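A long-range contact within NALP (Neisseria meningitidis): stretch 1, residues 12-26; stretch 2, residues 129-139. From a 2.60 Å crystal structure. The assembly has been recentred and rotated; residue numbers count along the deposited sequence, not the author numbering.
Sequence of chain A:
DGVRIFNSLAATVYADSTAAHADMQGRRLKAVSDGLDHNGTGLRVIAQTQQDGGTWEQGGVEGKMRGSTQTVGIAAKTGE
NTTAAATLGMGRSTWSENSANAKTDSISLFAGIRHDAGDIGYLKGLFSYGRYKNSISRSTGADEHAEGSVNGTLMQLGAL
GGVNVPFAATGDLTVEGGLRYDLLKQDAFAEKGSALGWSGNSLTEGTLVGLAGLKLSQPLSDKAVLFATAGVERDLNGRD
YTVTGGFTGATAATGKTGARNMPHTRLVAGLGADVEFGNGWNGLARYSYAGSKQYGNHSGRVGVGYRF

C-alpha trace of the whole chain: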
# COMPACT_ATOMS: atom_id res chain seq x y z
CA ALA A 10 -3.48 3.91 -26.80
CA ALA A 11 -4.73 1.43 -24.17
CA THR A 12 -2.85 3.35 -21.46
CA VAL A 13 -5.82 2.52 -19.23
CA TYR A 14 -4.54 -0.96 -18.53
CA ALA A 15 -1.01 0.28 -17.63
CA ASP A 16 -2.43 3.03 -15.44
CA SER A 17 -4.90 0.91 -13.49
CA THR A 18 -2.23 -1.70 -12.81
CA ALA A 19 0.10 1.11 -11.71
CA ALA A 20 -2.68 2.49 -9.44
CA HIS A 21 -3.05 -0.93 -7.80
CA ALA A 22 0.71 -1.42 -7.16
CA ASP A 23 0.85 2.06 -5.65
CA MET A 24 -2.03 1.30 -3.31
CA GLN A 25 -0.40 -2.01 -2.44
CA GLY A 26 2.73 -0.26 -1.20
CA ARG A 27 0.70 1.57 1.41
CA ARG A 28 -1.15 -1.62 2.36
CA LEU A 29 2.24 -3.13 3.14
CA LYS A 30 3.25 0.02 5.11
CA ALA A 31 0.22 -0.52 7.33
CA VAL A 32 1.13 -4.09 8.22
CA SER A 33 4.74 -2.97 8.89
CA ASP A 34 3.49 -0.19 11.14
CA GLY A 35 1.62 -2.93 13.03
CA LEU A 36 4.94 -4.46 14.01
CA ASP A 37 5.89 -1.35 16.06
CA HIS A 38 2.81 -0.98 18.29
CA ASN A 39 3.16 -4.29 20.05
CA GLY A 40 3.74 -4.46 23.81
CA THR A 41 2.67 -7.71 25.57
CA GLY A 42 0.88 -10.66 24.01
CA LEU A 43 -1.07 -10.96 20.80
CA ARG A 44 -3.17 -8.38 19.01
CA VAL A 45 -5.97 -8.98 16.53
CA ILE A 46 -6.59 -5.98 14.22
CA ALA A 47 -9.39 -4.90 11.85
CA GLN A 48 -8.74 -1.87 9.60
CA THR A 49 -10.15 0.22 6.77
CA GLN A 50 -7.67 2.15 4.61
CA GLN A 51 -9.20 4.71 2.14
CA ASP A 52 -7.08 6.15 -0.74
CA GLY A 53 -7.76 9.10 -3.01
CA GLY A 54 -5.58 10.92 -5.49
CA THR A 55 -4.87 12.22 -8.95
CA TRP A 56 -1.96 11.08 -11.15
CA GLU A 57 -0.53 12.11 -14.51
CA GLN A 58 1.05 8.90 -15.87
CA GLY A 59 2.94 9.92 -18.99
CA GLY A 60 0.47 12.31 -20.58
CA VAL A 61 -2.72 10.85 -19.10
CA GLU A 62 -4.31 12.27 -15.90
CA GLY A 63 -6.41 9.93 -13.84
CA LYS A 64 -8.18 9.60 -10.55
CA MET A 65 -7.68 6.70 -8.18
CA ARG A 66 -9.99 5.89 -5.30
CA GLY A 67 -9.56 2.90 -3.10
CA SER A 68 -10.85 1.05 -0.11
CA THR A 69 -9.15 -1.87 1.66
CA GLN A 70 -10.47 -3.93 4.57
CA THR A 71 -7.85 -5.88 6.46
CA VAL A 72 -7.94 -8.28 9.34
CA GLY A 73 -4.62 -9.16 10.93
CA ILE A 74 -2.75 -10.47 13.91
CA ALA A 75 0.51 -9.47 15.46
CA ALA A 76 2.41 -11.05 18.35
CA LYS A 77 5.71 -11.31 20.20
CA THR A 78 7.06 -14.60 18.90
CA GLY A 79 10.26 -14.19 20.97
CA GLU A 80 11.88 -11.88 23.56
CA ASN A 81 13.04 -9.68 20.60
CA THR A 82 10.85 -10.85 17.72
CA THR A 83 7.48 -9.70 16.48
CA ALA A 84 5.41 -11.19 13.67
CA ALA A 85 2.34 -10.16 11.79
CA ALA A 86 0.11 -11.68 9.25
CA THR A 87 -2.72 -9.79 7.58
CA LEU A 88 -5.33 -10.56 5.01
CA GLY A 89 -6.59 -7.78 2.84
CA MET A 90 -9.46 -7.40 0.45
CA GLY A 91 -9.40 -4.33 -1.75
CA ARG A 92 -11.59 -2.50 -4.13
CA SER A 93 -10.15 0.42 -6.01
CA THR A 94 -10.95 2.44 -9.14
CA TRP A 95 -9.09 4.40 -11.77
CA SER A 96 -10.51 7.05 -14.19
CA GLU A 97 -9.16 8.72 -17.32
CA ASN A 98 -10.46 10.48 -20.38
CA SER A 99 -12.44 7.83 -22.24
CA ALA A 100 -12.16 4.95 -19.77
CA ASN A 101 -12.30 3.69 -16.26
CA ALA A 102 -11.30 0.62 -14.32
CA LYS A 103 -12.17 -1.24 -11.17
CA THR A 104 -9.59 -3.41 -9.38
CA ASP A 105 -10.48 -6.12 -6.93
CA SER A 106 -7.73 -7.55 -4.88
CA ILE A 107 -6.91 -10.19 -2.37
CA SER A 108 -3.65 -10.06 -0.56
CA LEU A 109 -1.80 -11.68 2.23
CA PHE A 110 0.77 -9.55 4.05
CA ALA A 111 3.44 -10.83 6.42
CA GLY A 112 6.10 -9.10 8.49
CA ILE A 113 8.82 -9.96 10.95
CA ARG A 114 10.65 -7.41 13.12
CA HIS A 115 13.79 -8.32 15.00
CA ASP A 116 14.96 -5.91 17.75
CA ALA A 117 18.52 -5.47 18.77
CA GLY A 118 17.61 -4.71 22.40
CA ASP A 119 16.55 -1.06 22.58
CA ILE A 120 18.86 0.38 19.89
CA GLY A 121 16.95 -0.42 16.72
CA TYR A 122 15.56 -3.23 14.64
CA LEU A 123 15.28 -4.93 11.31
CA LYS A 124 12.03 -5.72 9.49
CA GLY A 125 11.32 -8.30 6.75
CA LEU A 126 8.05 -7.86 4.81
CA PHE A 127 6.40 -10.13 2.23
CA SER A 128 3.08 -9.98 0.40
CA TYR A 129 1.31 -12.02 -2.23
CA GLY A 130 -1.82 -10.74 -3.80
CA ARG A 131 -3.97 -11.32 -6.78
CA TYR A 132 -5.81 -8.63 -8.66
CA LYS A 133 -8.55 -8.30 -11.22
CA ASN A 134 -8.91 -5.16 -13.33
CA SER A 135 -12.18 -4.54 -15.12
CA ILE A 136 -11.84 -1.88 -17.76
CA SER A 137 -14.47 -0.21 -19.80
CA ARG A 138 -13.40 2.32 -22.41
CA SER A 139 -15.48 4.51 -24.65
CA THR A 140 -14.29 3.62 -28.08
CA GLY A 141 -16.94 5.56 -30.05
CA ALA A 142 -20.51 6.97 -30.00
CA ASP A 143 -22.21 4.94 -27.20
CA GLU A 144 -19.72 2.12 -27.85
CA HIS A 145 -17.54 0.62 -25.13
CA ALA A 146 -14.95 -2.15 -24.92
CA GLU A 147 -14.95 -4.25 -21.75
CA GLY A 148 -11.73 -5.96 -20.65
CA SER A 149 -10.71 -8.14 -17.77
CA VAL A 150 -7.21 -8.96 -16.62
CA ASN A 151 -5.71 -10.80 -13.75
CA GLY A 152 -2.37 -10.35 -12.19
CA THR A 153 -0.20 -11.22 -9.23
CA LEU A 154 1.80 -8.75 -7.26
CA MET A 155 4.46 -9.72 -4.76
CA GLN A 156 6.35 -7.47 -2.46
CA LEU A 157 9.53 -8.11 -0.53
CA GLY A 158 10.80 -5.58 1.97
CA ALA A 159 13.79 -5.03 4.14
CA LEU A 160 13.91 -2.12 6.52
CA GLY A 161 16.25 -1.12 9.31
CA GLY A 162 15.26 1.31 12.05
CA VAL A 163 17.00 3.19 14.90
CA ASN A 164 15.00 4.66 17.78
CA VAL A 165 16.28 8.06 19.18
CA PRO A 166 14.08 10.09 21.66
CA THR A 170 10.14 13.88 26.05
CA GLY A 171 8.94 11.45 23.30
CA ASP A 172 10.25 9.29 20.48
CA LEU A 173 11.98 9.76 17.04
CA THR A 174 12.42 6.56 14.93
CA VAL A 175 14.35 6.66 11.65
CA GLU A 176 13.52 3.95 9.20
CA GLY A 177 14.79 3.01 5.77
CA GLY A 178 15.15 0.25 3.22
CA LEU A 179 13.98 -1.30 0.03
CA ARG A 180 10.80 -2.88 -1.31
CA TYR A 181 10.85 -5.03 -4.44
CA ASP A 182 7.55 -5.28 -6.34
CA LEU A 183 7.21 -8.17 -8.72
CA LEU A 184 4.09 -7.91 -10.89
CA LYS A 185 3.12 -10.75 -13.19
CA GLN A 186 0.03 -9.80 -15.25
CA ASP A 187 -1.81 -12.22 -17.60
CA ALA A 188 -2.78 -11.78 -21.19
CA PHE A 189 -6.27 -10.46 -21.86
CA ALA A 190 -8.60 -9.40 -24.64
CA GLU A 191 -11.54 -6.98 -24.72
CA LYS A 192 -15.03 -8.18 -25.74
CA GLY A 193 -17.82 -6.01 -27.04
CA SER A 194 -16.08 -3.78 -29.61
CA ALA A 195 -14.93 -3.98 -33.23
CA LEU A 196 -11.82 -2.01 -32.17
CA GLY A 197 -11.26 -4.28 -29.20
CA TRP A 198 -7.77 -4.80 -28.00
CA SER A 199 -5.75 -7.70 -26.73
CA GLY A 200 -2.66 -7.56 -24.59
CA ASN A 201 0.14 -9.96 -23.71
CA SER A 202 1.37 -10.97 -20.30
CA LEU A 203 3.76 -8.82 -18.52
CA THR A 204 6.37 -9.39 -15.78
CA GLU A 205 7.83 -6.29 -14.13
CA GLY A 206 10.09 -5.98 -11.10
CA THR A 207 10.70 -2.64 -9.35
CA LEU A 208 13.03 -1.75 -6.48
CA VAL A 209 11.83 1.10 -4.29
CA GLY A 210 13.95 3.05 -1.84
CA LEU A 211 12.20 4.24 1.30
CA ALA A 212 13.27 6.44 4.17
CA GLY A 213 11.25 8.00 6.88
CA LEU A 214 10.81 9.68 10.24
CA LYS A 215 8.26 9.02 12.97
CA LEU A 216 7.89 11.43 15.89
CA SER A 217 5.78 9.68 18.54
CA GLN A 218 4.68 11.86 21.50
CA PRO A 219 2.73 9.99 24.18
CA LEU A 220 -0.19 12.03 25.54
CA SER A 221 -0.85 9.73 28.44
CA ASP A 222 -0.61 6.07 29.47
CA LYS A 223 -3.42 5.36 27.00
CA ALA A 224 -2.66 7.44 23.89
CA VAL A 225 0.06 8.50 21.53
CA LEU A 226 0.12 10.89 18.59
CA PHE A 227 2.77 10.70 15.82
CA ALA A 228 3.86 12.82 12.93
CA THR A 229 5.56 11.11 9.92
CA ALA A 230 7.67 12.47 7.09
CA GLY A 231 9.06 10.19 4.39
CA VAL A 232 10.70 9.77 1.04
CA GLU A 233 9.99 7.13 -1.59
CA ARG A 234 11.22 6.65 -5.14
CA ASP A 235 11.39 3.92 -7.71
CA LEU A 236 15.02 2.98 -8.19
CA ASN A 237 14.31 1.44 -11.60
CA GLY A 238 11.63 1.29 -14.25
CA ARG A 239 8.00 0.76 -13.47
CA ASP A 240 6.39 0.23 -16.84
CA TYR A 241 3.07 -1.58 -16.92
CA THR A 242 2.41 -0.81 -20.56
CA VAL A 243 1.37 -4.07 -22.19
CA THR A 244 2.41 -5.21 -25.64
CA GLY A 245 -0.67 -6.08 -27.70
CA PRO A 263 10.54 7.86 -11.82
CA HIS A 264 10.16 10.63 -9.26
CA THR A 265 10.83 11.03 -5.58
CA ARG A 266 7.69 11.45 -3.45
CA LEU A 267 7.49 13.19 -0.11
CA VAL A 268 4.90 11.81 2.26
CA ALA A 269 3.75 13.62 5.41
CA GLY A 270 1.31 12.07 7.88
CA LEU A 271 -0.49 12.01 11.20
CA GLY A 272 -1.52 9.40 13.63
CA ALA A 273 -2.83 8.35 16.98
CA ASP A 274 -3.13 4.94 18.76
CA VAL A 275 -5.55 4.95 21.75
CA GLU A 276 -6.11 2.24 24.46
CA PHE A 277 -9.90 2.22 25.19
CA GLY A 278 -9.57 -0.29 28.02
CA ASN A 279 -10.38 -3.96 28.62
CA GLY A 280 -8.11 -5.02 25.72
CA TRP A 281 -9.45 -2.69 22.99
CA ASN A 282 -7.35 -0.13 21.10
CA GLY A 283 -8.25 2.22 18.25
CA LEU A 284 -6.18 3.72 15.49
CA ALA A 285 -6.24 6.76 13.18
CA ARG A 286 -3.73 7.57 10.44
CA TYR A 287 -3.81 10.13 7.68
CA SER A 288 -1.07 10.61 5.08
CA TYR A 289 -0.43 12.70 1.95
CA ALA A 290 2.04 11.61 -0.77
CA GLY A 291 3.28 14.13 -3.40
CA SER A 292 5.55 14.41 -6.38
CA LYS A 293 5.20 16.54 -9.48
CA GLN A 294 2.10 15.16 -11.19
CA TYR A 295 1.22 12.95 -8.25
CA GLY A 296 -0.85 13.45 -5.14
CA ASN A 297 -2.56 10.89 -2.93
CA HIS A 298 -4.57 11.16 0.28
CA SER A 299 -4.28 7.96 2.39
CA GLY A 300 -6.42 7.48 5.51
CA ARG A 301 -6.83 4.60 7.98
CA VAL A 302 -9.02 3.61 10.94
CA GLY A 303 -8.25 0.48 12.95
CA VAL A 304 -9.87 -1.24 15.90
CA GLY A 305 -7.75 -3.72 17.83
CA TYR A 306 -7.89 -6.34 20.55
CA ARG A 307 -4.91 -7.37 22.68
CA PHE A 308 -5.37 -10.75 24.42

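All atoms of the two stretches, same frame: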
# COMPACT_ATOMS: atom_id res chain seq x y z
N THR A 12 -3.61 2.97 -22.65
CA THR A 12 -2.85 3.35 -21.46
C THR A 12 -3.65 3.04 -20.21
O THR A 12 -3.07 3.07 -19.10
CB THR A 12 -2.59 4.85 -21.43
OG1 THR A 12 -3.85 5.54 -21.54
CG2 THR A 12 -1.73 5.33 -22.59
N VAL A 13 -4.95 2.78 -20.37
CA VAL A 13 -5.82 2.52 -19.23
C VAL A 13 -5.48 1.22 -18.50
O VAL A 13 -5.56 1.17 -17.27
CB VAL A 13 -7.33 2.56 -19.59
CG1 VAL A 13 -7.79 1.33 -20.45
CG2 VAL A 13 -8.15 2.68 -18.33
N TYR A 14 -5.03 0.21 -19.22
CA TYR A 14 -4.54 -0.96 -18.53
C TYR A 14 -3.24 -0.71 -17.75
O TYR A 14 -3.13 -1.15 -16.63
CB TYR A 14 -4.41 -2.11 -19.47
CG TYR A 14 -5.72 -2.48 -20.05
CD1 TYR A 14 -6.53 -3.35 -19.40
CD2 TYR A 14 -6.15 -1.94 -21.26
CE1 TYR A 14 -7.78 -3.67 -19.92
CE2 TYR A 14 -7.39 -2.28 -21.79
CZ TYR A 14 -8.18 -3.13 -21.11
OH TYR A 14 -9.40 -3.48 -21.59
N ALA A 15 -2.26 -0.03 -18.35
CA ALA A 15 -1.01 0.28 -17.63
C ALA A 15 -1.27 1.08 -16.37
O ALA A 15 -0.71 0.80 -15.34
CB ALA A 15 -0.05 1.08 -18.52
N ASP A 16 -2.13 2.08 -16.49
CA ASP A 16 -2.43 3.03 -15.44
C ASP A 16 -3.17 2.43 -14.27
O ASP A 16 -2.91 2.79 -13.12
CB ASP A 16 -3.28 4.15 -16.04
CG ASP A 16 -2.50 5.06 -16.96
OD1 ASP A 16 -1.26 4.94 -16.98
OD2 ASP A 16 -3.01 5.91 -17.72
N SER A 17 -4.15 1.59 -14.55
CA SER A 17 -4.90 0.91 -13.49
C SER A 17 -4.00 -0.05 -12.75
O SER A 17 -3.93 -0.03 -11.51
CB SER A 17 -6.11 0.18 -14.02
OG SER A 17 -5.79 -0.58 -15.17
N THR A 18 -3.23 -0.86 -13.47
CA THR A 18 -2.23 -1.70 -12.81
C THR A 18 -1.29 -0.89 -11.93
O THR A 18 -1.07 -1.23 -10.78
CB THR A 18 -1.40 -2.48 -13.80
OG1 THR A 18 -2.27 -3.24 -14.64
CG2 THR A 18 -0.57 -3.50 -13.06
N ALA A 19 -0.74 0.18 -12.49
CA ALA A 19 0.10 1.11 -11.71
C ALA A 19 -0.60 1.63 -10.44
O ALA A 19 0.02 1.71 -9.37
CB ALA A 19 0.49 2.30 -12.59
N ALA A 20 -1.88 2.01 -10.58
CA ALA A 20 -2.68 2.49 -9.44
C ALA A 20 -2.83 1.44 -8.35
O ALA A 20 -2.82 1.77 -7.19
CB ALA A 20 -4.05 2.96 -9.90
N HIS A 21 -2.95 0.18 -8.75
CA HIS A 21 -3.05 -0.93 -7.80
C HIS A 21 -1.73 -1.17 -7.04
O HIS A 21 -1.73 -1.24 -5.80
CB HIS A 21 -3.47 -2.22 -8.49
CG HIS A 21 -3.42 -3.41 -7.60
ND1 HIS A 21 -4.27 -3.57 -6.53
CD2 HIS A 21 -2.58 -4.46 -7.55
CE1 HIS A 21 -3.99 -4.69 -5.90
NE2 HIS A 21 -2.96 -5.25 -6.50
N ALA A 22 -0.63 -1.32 -7.77
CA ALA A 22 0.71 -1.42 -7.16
C ALA A 22 1.02 -0.33 -6.14
O ALA A 22 1.71 -0.56 -5.13
CB ALA A 22 1.81 -1.41 -8.24
N ASP A 23 0.55 0.87 -6.44
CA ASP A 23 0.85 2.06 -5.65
C ASP A 23 0.05 1.95 -4.36
O ASP A 23 0.58 2.17 -3.28
CB ASP A 23 0.45 3.27 -6.45
CG ASP A 23 0.81 4.55 -5.79
OD1 ASP A 23 2.00 4.89 -5.79
OD2 ASP A 23 -0.02 5.32 -5.31
N MET A 24 -1.21 1.55 -4.48
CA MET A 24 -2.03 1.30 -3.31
C MET A 24 -1.49 0.20 -2.46
O MET A 24 -1.53 0.32 -1.24
CB MET A 24 -3.48 0.98 -3.69
CG MET A 24 -4.39 2.21 -3.57
SD MET A 24 -5.90 2.08 -4.49
CE MET A 24 -6.03 3.72 -5.08
N GLN A 25 -1.01 -0.85 -3.09
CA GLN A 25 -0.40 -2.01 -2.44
C GLN A 25 0.81 -1.64 -1.61
O GLN A 25 1.05 -2.27 -0.59
CB GLN A 25 0.01 -3.06 -3.46
CG GLN A 25 0.23 -4.42 -2.87
CD GLN A 25 -1.06 -5.22 -2.70
OE1 GLN A 25 -2.13 -4.65 -2.49
NE2 GLN A 25 -0.95 -6.57 -2.74
N GLY A 26 1.59 -0.65 -2.00
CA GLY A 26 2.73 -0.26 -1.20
C GLY A 26 2.29 0.32 0.14
O GLY A 26 3.00 0.21 1.16
N TYR A 129 1.71 -11.33 -1.02
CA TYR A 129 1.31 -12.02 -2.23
C TYR A 129 -0.12 -11.60 -2.36
O TYR A 129 -0.91 -11.86 -1.45
CB TYR A 129 1.41 -13.55 -2.11
CG TYR A 129 1.07 -14.27 -3.39
CD1 TYR A 129 -0.25 -14.62 -3.69
CD2 TYR A 129 2.05 -14.58 -4.30
CE1 TYR A 129 -0.56 -15.30 -4.88
CE2 TYR A 129 1.75 -15.26 -5.50
CZ TYR A 129 0.45 -15.62 -5.79
OH TYR A 129 0.16 -16.30 -7.00
N GLY A 130 -0.44 -10.95 -3.47
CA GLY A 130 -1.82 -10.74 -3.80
C GLY A 130 -2.14 -10.99 -5.25
O GLY A 130 -1.28 -11.02 -6.12
N ARG A 131 -3.42 -11.17 -5.48
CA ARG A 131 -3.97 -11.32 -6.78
C ARG A 131 -4.83 -10.11 -7.05
O ARG A 131 -5.32 -9.47 -6.14
CB ARG A 131 -4.81 -12.57 -6.83
CG ARG A 131 -4.06 -13.82 -6.45
CD ARG A 131 -3.28 -14.41 -7.61
NE ARG A 131 -4.05 -15.48 -8.22
CZ ARG A 131 -4.34 -15.55 -9.51
NH1 ARG A 131 -3.90 -14.62 -10.39
NH2 ARG A 131 -5.08 -16.56 -9.95
N TYR A 132 -4.96 -9.75 -8.32
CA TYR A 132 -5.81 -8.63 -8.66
C TYR A 132 -6.60 -8.90 -9.92
O TYR A 132 -6.22 -9.72 -10.73
CB TYR A 132 -5.02 -7.30 -8.69
CG TYR A 132 -4.07 -7.15 -9.84
CD1 TYR A 132 -4.49 -6.66 -11.05
CD2 TYR A 132 -2.73 -7.46 -9.70
CE1 TYR A 132 -3.64 -6.51 -12.09
CE2 TYR A 132 -1.86 -7.32 -10.75
CZ TYR A 132 -2.32 -6.84 -11.96
OH TYR A 132 -1.46 -6.68 -13.04
N LYS A 133 -7.74 -8.26 -10.03
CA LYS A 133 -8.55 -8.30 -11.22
C LYS A 133 -8.91 -6.88 -11.60
O LYS A 133 -9.50 -6.18 -10.82
CB LYS A 133 -9.82 -9.13 -11.00
CG LYS A 133 -10.55 -9.43 -12.32
CD LYS A 133 -11.68 -10.48 -12.18
CE LYS A 133 -13.10 -9.85 -12.38
NZ LYS A 133 -13.88 -10.45 -13.54
N ASN A 134 -8.58 -6.48 -12.82
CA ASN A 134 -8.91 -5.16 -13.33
C ASN A 134 -10.01 -5.32 -14.36
O ASN A 134 -9.87 -6.09 -15.31
CB ASN A 134 -7.68 -4.51 -14.02
CG ASN A 134 -6.60 -4.11 -13.04
OD1 ASN A 134 -6.80 -4.10 -11.82
ND2 ASN A 134 -5.43 -3.80 -13.56
N SER A 135 -11.10 -4.62 -14.14
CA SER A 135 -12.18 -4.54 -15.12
C SER A 135 -12.11 -3.18 -15.75
O SER A 135 -12.13 -2.21 -15.07
CB SER A 135 -13.51 -4.71 -14.46
OG SER A 135 -13.67 -6.06 -14.19
N ILE A 136 -11.96 -3.13 -17.05
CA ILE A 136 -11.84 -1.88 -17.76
C ILE A 136 -13.06 -1.75 -18.60
O ILE A 136 -13.47 -2.71 -19.17
CB ILE A 136 -10.60 -1.94 -18.64
CG1 ILE A 136 -9.35 -1.50 -17.85
CG2 ILE A 136 -10.77 -1.05 -19.82
CD1 ILE A 136 -9.04 -2.28 -16.59
N SER A 137 -13.67 -0.58 -18.64
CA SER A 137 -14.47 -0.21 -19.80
C SER A 137 -13.94 1.09 -20.38
O SER A 137 -13.57 1.99 -19.64
CB SER A 137 -15.95 -0.09 -19.48
OG SER A 137 -16.11 0.33 -18.18
N ARG A 138 -13.85 1.13 -21.70
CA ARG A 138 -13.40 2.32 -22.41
C ARG A 138 -14.30 2.68 -23.57
O ARG A 138 -14.49 1.88 -24.49
CB ARG A 138 -11.96 2.21 -22.97
CG ARG A 138 -11.28 0.90 -22.93
CD ARG A 138 -9.95 0.94 -23.68
NE ARG A 138 -10.03 0.11 -24.87
CZ ARG A 138 -9.70 0.48 -26.10
NH1 ARG A 138 -9.26 1.70 -26.35
NH2 ARG A 138 -9.82 -0.39 -27.08
N SER A 139 -14.83 3.90 -23.51
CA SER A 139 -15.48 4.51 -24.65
C SER A 139 -14.53 4.42 -25.82
O SER A 139 -13.38 4.84 -25.75
CB SER A 139 -15.85 5.97 -24.36
OG SER A 139 -14.69 6.79 -24.35
O HOH W 1 -4.74 -3.64 -16.13
O HOH W 2 -2.94 -8.04 -5.16

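A helix, residues 12-26, runs alongside a strand, residues 129-139, with axes 9.5 Å apart at closest approach and N-to-C directions 144° apart, so the two are roughly antiparallel. The strand supplies alternate residues: G130, Y132, N134, I136 and R138 face the helix, or in the glycine's case would if it had a CB. The helix answers with V13, Y14, S17, T18, H21 and Q25, which recur at intervals of three or four residues, with neighbours paired at 13-14 and 17-18, so that they share one side. About 495 Å² is buried in all, and no clear direct hydrogen bond crosses; packing and bridging waters do the work.

I136 covers the most surface. Its CG2 lies 3.9 Å from CG1 of V13 and 3.3 Å from OH of Y14, while its CG1 sits over one face of the Y14 ring, 3.4 Å from Y14 CE1. Y14 leaves the helix sideways, but with chi1 in m its ring reaches back to the strand. A branched aliphatic side chain suits this place because it can touch a valine and a tyrosine face at once; its CD1 also reaches to 3.9 Å from S17 OG. Beyond it, R138 packs its aliphatic CD 3.9 Å from V13 CG1, while its NE and NH2 find hydrogen bonds elsewhere in the structure.

Y132 is the second anchor. Its CB stands 3.9 Å from the centroid of the H21 ring, over the face, in a CH-pi contact. The two rings meet obliquely, centroids 4.9 Å apart and planes at 39°. In the p rotamer the tyrosine runs obliquely to the helix axis, toward T18, bringing its OH 3.3 Å from CG2 of T18. H21, with chi1 in t, serves twice: its face receives Y132, and its NE2 hydrogen-bonds water 2 at 3.1 Å, which in turn donates a weak bond to the backbone O of R131 at 2.9 Å.

Between these anchors the chemistry turns polar. N134 points its side chain at S17 and T18, and water 1 joins the stretches: it donates to T18 OG1 at 2.9 Å and accepts from N134 ND2 at 2.7 Å. A small serine at 17 fits where the CA atoms of S17 and N134 come within 7.3 Å.

At the far end, G130 faces Q25, whose NE2 is 4.4 Å from the glycine CA. A CB there would lie only 3.1 Å from that nitrogen, so the bare backbone leaves room for the glutamine's amide. The rule is apolar and aromatic packing punctuated by water-bridged polar groups.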